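Local coordinates for protein L-threonine dehydrogenase (Flavobacterium frigidimaris, PDB 2YY7) that binds NAD and probably oxidises L-threonine at its 3-position, as a member of the NAD(P)-dependent epimerase/dehydratase family, at residues Met1-Leu6 and Lys24-Glu29; Pro124-Glu129 and Ser278-Ile283; Gly150-Glu155 and Ile236-Asn241; Thr250-Glu255 and Phe298-Met303. All blocks are in the same frame, centred on the assembly; numbering follows the deposited sequence.

Interaction 3 is buried, interactions 2 and 4 are partly buried, and interaction 1 lies at the surface. Interactions 1 and 3 reach the same large sheet: the first brings the start of its strand 5-8 to the end of helix 13-26, the second sets helix 142-161 against the turn leading into strand 240-241. Their chemistry differs, a tyrosine packed on apolar groups in one, charged and hydroxyl side chains with a bridging water in the other. Interaction 2 joins two loops through direct hydrogen bonds and touches interaction 3 where Ile283 CG2 meets Asn241 ND2 at 3.5 Å. Interaction 4 packs two helices around a leucine, its centre about 31 Å from that of interaction 3.

Interaction 1 (Met1-Leu6 and Lys24-Glu29); sequences MNPKIL and KLYGTE
Tyr26 carries this contact, and its ring is the tightly packed part. With CG anti to the carbonyl carbon (chi1 -56°), the ring swings from the last turn of helix 13-26 toward residues 2-5. Pro3 CG lies over one face, offset toward the rim, and the neighbouring CD is 3.8 Å from Tyr26 CD2. Tyr26 CD1 meets Ile5 CD1 at 4.0 Å, the isoleucine crossing the tyrosine at about a right angle. The Asn2 amide stands at the ring edge, its plane nearly perpendicular to the ring, with OD1 3.9 Å from Tyr26 CD2. Replacing Tyr26 by an alanine would probably leave Pro3 and Ile5 without their main partner on this helix end. The solvent side is looser: Lys4 bends round so that its CE comes 3.4 Å from Glu29 O, while its NZ is hydrogen-bonded to His67 O. No hydrogen bond joins the two segments. Gly27, with positive phi, ends the helix and turns the chain toward strand 31-35, whose Ile32 is backbone-bonded to Ile5. The arrangement belongs to the first beta-alpha-beta unit of the NAD-binding Rossmann fold, where helix 13-26 leads into the unit's second strand, 31-35.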
# COMPACT_ATOMS: atom_id res chain seq x y z
N MET A 1 2.30 19.26 31.98
CA MET A 1 1.70 17.96 32.40
C MET A 1 2.29 16.80 31.60
O MET A 1 2.45 16.89 30.38
CB MET A 1 0.18 17.99 32.18
CG MET A 1 -0.51 16.67 32.48
SD MET A 1 -2.09 16.53 31.61
CE MET A 1 -1.68 15.34 30.33
N ASN A 2 2.61 15.71 32.30
CA ASN A 2 3.17 14.54 31.64
C ASN A 2 2.07 13.78 30.92
O ASN A 2 0.91 13.81 31.33
CB ASN A 2 3.85 13.62 32.66
CG ASN A 2 5.24 14.09 33.04
OD1 ASN A 2 5.93 13.44 33.82
ND2 ASN A 2 5.66 15.22 32.48
N PRO A 3 2.42 13.10 29.83
CA PRO A 3 1.42 12.34 29.08
C PRO A 3 1.01 11.07 29.81
O PRO A 3 1.71 10.59 30.69
CB PRO A 3 2.14 12.04 27.77
CG PRO A 3 3.55 11.81 28.24
CD PRO A 3 3.76 12.95 29.22
N LYS A 4 -0.15 10.55 29.43
CA LYS A 4 -0.65 9.31 30.01
C LYS A 4 -0.51 8.36 28.83
O LYS A 4 -1.25 8.46 27.85
CB LYS A 4 -2.11 9.47 30.42
CG LYS A 4 -2.62 8.31 31.24
CD LYS A 4 -1.78 8.11 32.49
CE LYS A 4 -2.32 6.95 33.32
NZ LYS A 4 -3.73 7.21 33.75
N ILE A 5 0.43 7.43 28.94
CA ILE A 5 0.75 6.50 27.87
C ILE A 5 0.15 5.10 27.91
O ILE A 5 0.09 4.46 28.96
CB ILE A 5 2.29 6.36 27.75
CG1 ILE A 5 2.92 7.74 27.58
CG2 ILE A 5 2.65 5.44 26.58
CD1 ILE A 5 4.43 7.77 27.80
N LEU A 6 -0.28 4.63 26.75
CA LEU A 6 -0.81 3.28 26.61
C LEU A 6 0.03 2.57 25.56
O LEU A 6 0.08 2.98 24.40
CB LEU A 6 -2.28 3.31 26.16
CG LEU A 6 -2.86 1.93 25.82
CD1 LEU A 6 -2.82 1.03 27.07
CD2 LEU A 6 -4.28 2.08 25.31
N LYS A 24 10.57 5.10 33.45
CA LYS A 24 11.67 5.76 34.14
C LYS A 24 11.62 7.27 33.89
O LYS A 24 11.92 8.07 34.77
CB LYS A 24 13.02 5.22 33.65
CG LYS A 24 13.30 3.79 34.06
CD LYS A 24 14.59 3.25 33.45
CE LYS A 24 15.82 4.04 33.89
NZ LYS A 24 15.91 5.39 33.26
N LEU A 25 11.21 7.63 32.67
CA LEU A 25 11.13 9.03 32.27
C LEU A 25 9.87 9.75 32.73
O LEU A 25 9.94 10.90 33.14
CB LEU A 25 11.21 9.15 30.74
CG LEU A 25 12.48 8.74 30.00
CD1 LEU A 25 12.26 8.91 28.50
CD2 LEU A 25 13.66 9.58 30.47
N TYR A 26 8.72 9.07 32.67
CA TYR A 26 7.47 9.72 33.05
C TYR A 26 6.74 9.19 34.26
O TYR A 26 5.69 9.72 34.63
CB TYR A 26 6.51 9.73 31.86
CG TYR A 26 7.07 10.38 30.61
CD1 TYR A 26 7.55 9.60 29.56
CD2 TYR A 26 7.13 11.77 30.49
CE1 TYR A 26 8.07 10.19 28.41
CE2 TYR A 26 7.65 12.36 29.34
CZ TYR A 26 8.12 11.57 28.30
OH TYR A 26 8.63 12.15 27.16
N GLY A 27 7.27 8.15 34.89
CA GLY A 27 6.60 7.60 36.06
C GLY A 27 5.94 6.27 35.77
O GLY A 27 5.31 6.08 34.73
N THR A 28 6.08 5.34 36.72
CA THR A 28 5.53 4.00 36.60
C THR A 28 4.05 3.92 36.24
O THR A 28 3.67 3.20 35.30
CB THR A 28 5.75 3.21 37.90
OG1 THR A 28 7.16 3.13 38.16
CG2 THR A 28 5.17 1.80 37.79
N GLU A 29 3.21 4.65 36.97
CA GLU A 29 1.78 4.63 36.74
C GLU A 29 1.28 5.52 35.60
O GLU A 29 0.08 5.55 35.32
CB GLU A 29 1.03 4.99 38.03
CG GLU A 29 1.19 3.96 39.14
CD GLU A 29 2.60 3.93 39.70
OE1 GLU A 29 3.25 4.99 39.73
OE2 GLU A 29 3.05 2.84 40.13

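Interaction 2 (Pro124-Glu129 and Ser278-Ile283); sequences PTTPKE and SWPASI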
# COMPACT_ATOMS: atom_id res chain seq x y z
N PRO A 124 12.39 -5.63 -3.91
CA PRO A 124 13.43 -6.06 -4.85
C PRO A 124 13.95 -4.96 -5.77
O PRO A 124 15.11 -4.98 -6.19
CB PRO A 124 12.74 -7.17 -5.66
CG PRO A 124 11.69 -7.69 -4.72
CD PRO A 124 11.16 -6.43 -4.10
N THR A 125 13.08 -4.00 -6.08
CA THR A 125 13.42 -2.89 -6.97
C THR A 125 13.93 -1.65 -6.24
O THR A 125 14.21 -0.63 -6.87
CB THR A 125 12.19 -2.51 -7.82
OG1 THR A 125 11.04 -2.39 -6.97
CG2 THR A 125 11.91 -3.59 -8.87
N THR A 126 14.06 -1.74 -4.92
CA THR A 126 14.54 -0.62 -4.12
C THR A 126 16.07 -0.64 -4.08
O THR A 126 16.67 -1.68 -3.85
CB THR A 126 14.05 -0.72 -2.67
OG1 THR A 126 12.62 -0.68 -2.64
CG2 THR A 126 14.61 0.41 -1.83
N PRO A 127 16.72 0.52 -4.32
CA PRO A 127 18.19 0.59 -4.29
C PRO A 127 18.66 -0.08 -3.00
O PRO A 127 18.11 0.18 -1.93
CB PRO A 127 18.46 2.09 -4.32
CG PRO A 127 17.36 2.60 -5.19
CD PRO A 127 16.15 1.84 -4.67
N LYS A 128 19.69 -0.92 -3.09
CA LYS A 128 20.15 -1.65 -1.91
C LYS A 128 21.12 -0.95 -0.96
O LYS A 128 21.24 -1.36 0.20
CB LYS A 128 20.73 -3.00 -2.35
CG LYS A 128 19.86 -3.70 -3.39
CD LYS A 128 20.10 -5.20 -3.44
CE LYS A 128 19.24 -5.92 -2.41
NZ LYS A 128 17.79 -5.94 -2.76
N GLU A 129 21.81 0.09 -1.43
CA GLU A 129 22.76 0.79 -0.56
C GLU A 129 22.32 2.23 -0.29
O GLU A 129 21.90 2.94 -1.20
CB GLU A 129 24.15 0.76 -1.19
CG GLU A 129 25.27 0.89 -0.17
CD GLU A 129 25.42 -0.36 0.70
OE1 GLU A 129 25.78 -0.21 1.89
OE2 GLU A 129 25.20 -1.48 0.20
N SER A 278 15.02 -9.41 -0.68
CA SER A 278 14.16 -8.37 -1.25
C SER A 278 14.32 -7.04 -0.51
O SER A 278 13.69 -6.05 -0.88
CB SER A 278 12.69 -8.80 -1.22
OG SER A 278 12.14 -8.65 0.07
N TRP A 279 15.17 -7.01 0.52
CA TRP A 279 15.39 -5.78 1.28
C TRP A 279 16.75 -5.15 1.01
O TRP A 279 17.67 -5.81 0.52
CB TRP A 279 15.31 -6.05 2.79
CG TRP A 279 13.99 -6.52 3.30
CD1 TRP A 279 12.80 -6.53 2.62
CD2 TRP A 279 13.72 -7.02 4.61
NE1 TRP A 279 11.80 -7.01 3.44
CE2 TRP A 279 12.34 -7.32 4.66
CE3 TRP A 279 14.51 -7.25 5.74
CZ2 TRP A 279 11.73 -7.84 5.81
CZ3 TRP A 279 13.91 -7.77 6.89
CH2 TRP A 279 12.53 -8.05 6.91
N PRO A 280 16.90 -3.86 1.34
CA PRO A 280 18.14 -3.10 1.16
C PRO A 280 19.23 -3.61 2.09
O PRO A 280 18.95 -4.38 3.02
CB PRO A 280 17.74 -1.67 1.51
CG PRO A 280 16.27 -1.63 1.19
CD PRO A 280 15.80 -2.95 1.73
N ALA A 281 20.47 -3.19 1.85
CA ALA A 281 21.59 -3.60 2.69
C ALA A 281 21.88 -2.53 3.74
O ALA A 281 22.24 -2.85 4.88
CB ALA A 281 22.83 -3.83 1.82
N SER A 282 21.72 -1.26 3.36
CA SER A 282 21.96 -0.13 4.26
C SER A 282 20.94 0.98 3.98
O SER A 282 20.45 1.12 2.86
CB SER A 282 23.38 0.40 4.07
OG SER A 282 23.56 0.86 2.74
N ILE A 283 20.66 1.80 4.99
CA ILE A 283 19.66 2.86 4.89
C ILE A 283 20.17 4.29 5.13
O ILE A 283 20.99 4.52 6.02
CB ILE A 283 18.52 2.60 5.92
CG1 ILE A 283 17.87 1.24 5.66
CG2 ILE A 283 17.49 3.73 5.88
CD1 ILE A 283 17.09 1.14 4.38
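Backbone hydrogen bonds form the centre of this loop-to-loop contact. Lys128 O accepts from two successive amides: Ala281 N at 2.6 Å, in the carbonyl plane and on a lone pair, and Ser282 N at 3.2 Å, also in plane. Both are fairly straight, with N-H...O angles of 161° and 158°, so one carbonyl oxygen is gripped twice and the chain at 281-282 is fixed against it.

Side-chain polar contacts flank this pair. Glu129, with CG anti to the backbone N and the chain bent at chi2 (71°), curls back so that Ser282 OG donates to Glu129 OE1 at 2.6 Å, coming from well above the carboxylate plane. The same hydroxyl also bonds Asn130 N. Lys128 bends at chi3 and chi4 to lay its ammonium against the other loop, where NZ makes a weak hydrogen bond to Trp279 O at 3.3 Å and another bond to Asp277 O.

Van der Waals contacts fill in between and at the far end. The Thr126 and Pro280 side chains cross obliquely, CG2 of the threonine 4.0 Å from CG of the proline, and Pro124 CG rests on Ser278 CB at 3.8 Å. The Ala281 CB methyl lies against the carboxylate, 3.7 Å from Glu129 OE2. Thr125 packs on Tyr134 of the second subunit.

Trp279 points away from this seam and packs on Met211 of strand 211-215; the nearest atoms of its side chain and the bound NAD are about 7 Å apart. The contact thus ties the loop between strand 112-118 and helix 142-161 to the one linking helices 272-276 and 286-292.

Interaction 3 (Gly150-Glu155 and Ile236-Asn241); sequences GERWCE and IHSSYN
Different first torsions bring Arg152 and Glu155 together: CG of the arginine is anti to its carbonyl carbon (chi1 -63°), whereas CG of the glutamate is anti to its backbone N (chi1 -169°). The arginine then bends at chi2 and chi3, and its NH1 donates to Glu155 OE1 at 2.6 Å in a salt bridge lying in the guanidinium plane but well out of the carboxylate plane. On the dimer side, Arg152 NH1 also donates to Pro139 O of the second subunit. Beside this pair sits Ser238, its CB 3.4 Å from Arg152 NH2. Its OG, in the crowded position between backbone N and carbonyl carbon, is buried without a partner in the model. The second carboxylate oxygen, Glu155 OE2, accepts from a water at 2.8 Å that in turn accepts from His237 N, the one hydrogen-bonded bridge between the segments. Glu151 reaches out extended beyond CG, so that its OE1 lies 3.4 Å from Ser239 CB. This carboxylate is held by Ser117 OG and by a salt bridge to Arg169, which would be expected to favour its charged form. Ser239 OG bonds Ser167 OG. Helix 142-161 is thereby set against the turn before strand 240-241, which pairs with strand 164-174, while Glu151 and Cys154 also pack on Trp115 of strand 112-118.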
# COMPACT_ATOMS: atom_id res chain seq x y z
N GLY A 150 0.07 1.06 5.84
CA GLY A 150 -0.02 1.72 7.13
C GLY A 150 0.55 3.12 7.02
O GLY A 150 -0.07 4.07 7.49
N GLU A 151 1.73 3.25 6.42
CA GLU A 151 2.37 4.55 6.23
C GLU A 151 1.47 5.50 5.45
O GLU A 151 1.29 6.66 5.82
CB GLU A 151 3.70 4.41 5.47
CG GLU A 151 4.79 3.69 6.24
CD GLU A 151 6.15 3.78 5.55
OE1 GLU A 151 7.09 3.11 6.00
OE2 GLU A 151 6.26 4.54 4.56
N ARG A 152 0.91 5.00 4.34
CA ARG A 152 0.02 5.81 3.51
C ARG A 152 -1.16 6.34 4.33
O ARG A 152 -1.54 7.51 4.21
CB ARG A 152 -0.50 4.99 2.33
CG ARG A 152 0.56 4.49 1.34
CD ARG A 152 1.19 5.62 0.51
NE ARG A 152 2.30 6.27 1.21
CZ ARG A 152 2.37 7.56 1.49
NH1 ARG A 152 1.39 8.37 1.12
NH2 ARG A 152 3.43 8.05 2.13
N TRP A 153 -1.75 5.48 5.16
CA TRP A 153 -2.89 5.88 5.97
C TRP A 153 -2.49 6.85 7.09
O TRP A 153 -3.26 7.75 7.43
CB TRP A 153 -3.61 4.66 6.54
CG TRP A 153 -4.57 4.05 5.54
CD1 TRP A 153 -4.46 2.82 4.93
CD2 TRP A 153 -5.77 4.64 5.04
NE1 TRP A 153 -5.52 2.62 4.08
CE2 TRP A 153 -6.34 3.72 4.13
CE3 TRP A 153 -6.42 5.86 5.27
CZ2 TRP A 153 -7.54 3.98 3.45
CZ3 TRP A 153 -7.62 6.12 4.59
CH2 TRP A 153 -8.16 5.18 3.69
N CYS A 154 -1.31 6.67 7.68
CA CYS A 154 -0.87 7.58 8.73
C CYS A 154 -0.76 8.99 8.15
O CYS A 154 -1.20 9.96 8.76
CB CYS A 154 0.50 7.16 9.29
SG CYS A 154 0.44 5.74 10.38
N GLU A 155 -0.16 9.08 6.97
CA GLU A 155 0.01 10.36 6.30
C GLU A 155 -1.36 10.95 5.95
O GLU A 155 -1.58 12.16 6.07
CB GLU A 155 0.84 10.18 5.03
CG GLU A 155 1.29 11.47 4.40
CD GLU A 155 2.14 11.23 3.16
OE1 GLU A 155 1.58 10.77 2.14
OE2 GLU A 155 3.35 11.49 3.22
N ILE A 236 7.92 14.59 8.15
CA ILE A 236 7.48 13.46 7.35
C ILE A 236 6.37 12.77 8.14
O ILE A 236 6.56 12.39 9.30
CB ILE A 236 8.65 12.49 7.08
CG1 ILE A 236 9.78 13.24 6.35
CG2 ILE A 236 8.17 11.31 6.23
CD1 ILE A 236 10.99 12.38 6.01
N HIS A 237 5.22 12.60 7.51
CA HIS A 237 4.08 12.01 8.19
C HIS A 237 3.70 10.59 7.78
O HIS A 237 2.65 10.07 8.17
CB HIS A 237 2.91 12.99 8.06
CG HIS A 237 3.27 14.38 8.50
ND1 HIS A 237 3.50 14.70 9.82
CD2 HIS A 237 3.54 15.50 7.79
CE1 HIS A 237 3.89 15.95 9.91
NE2 HIS A 237 3.93 16.46 8.69
N SER A 238 4.58 9.98 6.99
CA SER A 238 4.42 8.59 6.57
C SER A 238 5.26 7.86 7.63
O SER A 238 4.73 7.43 8.65
CB SER A 238 4.99 8.39 5.16
OG SER A 238 6.28 8.97 5.04
N SER A 239 6.56 7.76 7.38
CA SER A 239 7.48 7.13 8.34
C SER A 239 8.91 7.51 7.98
O SER A 239 9.26 7.62 6.80
CB SER A 239 7.33 5.61 8.34
OG SER A 239 8.03 5.03 9.43
N TYR A 240 9.73 7.72 9.01
CA TYR A 240 11.13 8.11 8.83
C TYR A 240 12.08 6.94 8.64
O TYR A 240 11.97 5.93 9.34
CB TYR A 240 11.62 8.90 10.05
CG TYR A 240 11.29 10.37 10.05
CD1 TYR A 240 12.15 11.29 9.44
CD2 TYR A 240 10.14 10.85 10.68
CE1 TYR A 240 11.87 12.66 9.47
CE2 TYR A 240 9.85 12.21 10.71
CZ TYR A 240 10.72 13.11 10.10
OH TYR A 240 10.45 14.45 10.14
N ASN A 241 13.00 7.07 7.69
CA ASN A 241 14.02 6.06 7.51
C ASN A 241 14.81 6.21 8.83
O ASN A 241 14.89 7.31 9.37
CB ASN A 241 14.93 6.40 6.33
CG ASN A 241 14.58 5.63 5.06
OD1 ASN A 241 13.60 4.88 5.02
ND2 ASN A 241 15.38 5.80 4.02
O HOH W 1 4.59 13.35 4.90

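Interaction 4 (Thr250-Glu255 and Phe298-Met303); sequences TEIANE and FDLESM
Apolar contacts centre on Leu300, in the first turn of helix 300-311. Its CG is anti to the backbone N (chi1 179°), which directs the branched tip at helix 249-257. There CD1 meets Ile252 CG1 at 4.1 Å, the two side chains crossing at about a right angle, while Leu300 CD2 rests against the backbone, 3.8 Å from Glu251 O. Ile252 CD1 reaches Met303 CE more loosely, and Phe247 of strand 245-247 touches all three residues.

Glu255 uses both parts of its side chain. Bent at chi2, it slides past Leu300 in the opposite direction, CG 4.1 Å from Leu300 CG, and brings OE1 to 3.4 Å from Glu301 CA. An alanine here would keep CB but lose CG and the carboxylate, probably loosening the packing at Leu300 and Glu301.

Capping is internal to the second segment: Asp299, the N-cap, accepts from Ser302 N at 2.9 Å and Ser302 OG at 2.7 Å, both on OD2.

No hydrogen bond crosses between the helices. Glu255 OE1 and Glu301 OE2 are like charges 4.5 Å apart, probably eased by the nearby helix N-terminus and a long, weak ion pair of Glu255 OE2 with Lys258, so cohesion here would rest on apolar packing.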
# COMPACT_ATOMS: atom_id res chain seq x y z
N THR A 250 28.61 -13.02 8.61
CA THR A 250 30.04 -13.26 8.75
C THR A 250 30.65 -12.21 9.69
O THR A 250 31.44 -12.55 10.57
CB THR A 250 30.78 -13.19 7.39
OG1 THR A 250 30.28 -14.19 6.51
CG2 THR A 250 32.28 -13.41 7.59
N GLU A 251 30.27 -10.95 9.50
CA GLU A 251 30.81 -9.89 10.33
C GLU A 251 30.38 -9.97 11.80
O GLU A 251 31.21 -9.80 12.69
CB GLU A 251 30.45 -8.51 9.75
CG GLU A 251 30.98 -8.30 8.34
CD GLU A 251 30.49 -7.00 7.70
OE1 GLU A 251 29.27 -6.75 7.70
OE2 GLU A 251 31.33 -6.23 7.20
N ILE A 252 29.09 -10.22 12.07
CA ILE A 252 28.67 -10.29 13.46
C ILE A 252 29.23 -11.53 14.14
O ILE A 252 29.54 -11.51 15.33
CB ILE A 252 27.12 -10.25 13.62
CG1 ILE A 252 26.76 -10.34 15.11
CG2 ILE A 252 26.46 -11.38 12.85
CD1 ILE A 252 25.32 -9.98 15.44
N ALA A 253 29.38 -12.61 13.38
CA ALA A 253 29.94 -13.85 13.93
C ALA A 253 31.41 -13.61 14.27
O ALA A 253 31.91 -14.11 15.28
CB ALA A 253 29.80 -14.99 12.91
N ASN A 254 32.10 -12.83 13.44
CA ASN A 254 33.51 -12.52 13.67
C ASN A 254 33.69 -11.63 14.89
O ASN A 254 34.67 -11.75 15.62
CB ASN A 254 34.13 -11.85 12.44
CG ASN A 254 34.43 -12.82 11.32
OD1 ASN A 254 34.52 -14.03 11.53
ND2 ASN A 254 34.60 -12.30 10.10
N GLU A 255 32.74 -10.72 15.11
CA GLU A 255 32.84 -9.84 16.27
C GLU A 255 32.65 -10.67 17.54
O GLU A 255 33.32 -10.45 18.55
CB GLU A 255 31.77 -8.74 16.20
CG GLU A 255 31.96 -7.65 17.24
CD GLU A 255 33.25 -6.87 17.04
OE1 GLU A 255 33.73 -6.26 18.01
OE2 GLU A 255 33.78 -6.87 15.90
N PHE A 298 25.20 2.94 19.34
CA PHE A 298 25.87 1.64 19.24
C PHE A 298 26.25 1.19 17.83
O PHE A 298 25.47 1.33 16.90
CB PHE A 298 25.02 0.53 19.86
CG PHE A 298 24.83 0.65 21.34
CD1 PHE A 298 23.86 1.50 21.87
CD2 PHE A 298 25.62 -0.08 22.22
CE1 PHE A 298 23.69 1.61 23.25
CE2 PHE A 298 25.45 0.02 23.60
CZ PHE A 298 24.49 0.87 24.11
N ASP A 299 27.46 0.65 17.69
CA ASP A 299 27.90 0.11 16.41
C ASP A 299 28.06 -1.39 16.69
O ASP A 299 27.79 -1.83 17.80
CB ASP A 299 29.22 0.73 15.94
CG ASP A 299 30.36 0.57 16.94
OD1 ASP A 299 31.45 1.11 16.67
OD2 ASP A 299 30.17 -0.07 17.99
N LEU A 300 28.47 -2.16 15.69
CA LEU A 300 28.61 -3.61 15.87
C LEU A 300 29.44 -4.02 17.10
O LEU A 300 29.03 -4.88 17.87
CB LEU A 300 29.20 -4.24 14.61
CG LEU A 300 29.41 -5.76 14.69
CD1 LEU A 300 28.11 -6.44 15.11
CD2 LEU A 300 29.89 -6.28 13.34
N GLU A 301 30.60 -3.39 17.27
CA GLU A 301 31.48 -3.70 18.39
C GLU A 301 30.88 -3.41 19.77
O GLU A 301 30.94 -4.25 20.67
CB GLU A 301 32.81 -2.94 18.25
CG GLU A 301 33.69 -2.97 19.50
CD GLU A 301 35.04 -2.29 19.30
OE1 GLU A 301 35.08 -1.18 18.72
OE2 GLU A 301 36.06 -2.86 19.73
N SER A 302 30.31 -2.22 19.96
CA SER A 302 29.73 -1.87 21.25
C SER A 302 28.46 -2.67 21.55
O SER A 302 28.16 -2.96 22.71
CB SER A 302 29.45 -0.36 21.35
OG SER A 302 28.66 0.09 20.27
N MET A 303 27.70 -3.02 20.52
CA MET A 303 26.49 -3.79 20.73
C MET A 303 26.85 -5.22 21.12
O MET A 303 26.23 -5.80 22.02
CB MET A 303 25.62 -3.82 19.49
CG MET A 303 24.50 -4.85 19.59
SD MET A 303 23.53 -4.99 18.12
CE MET A 303 24.64 -5.98 17.08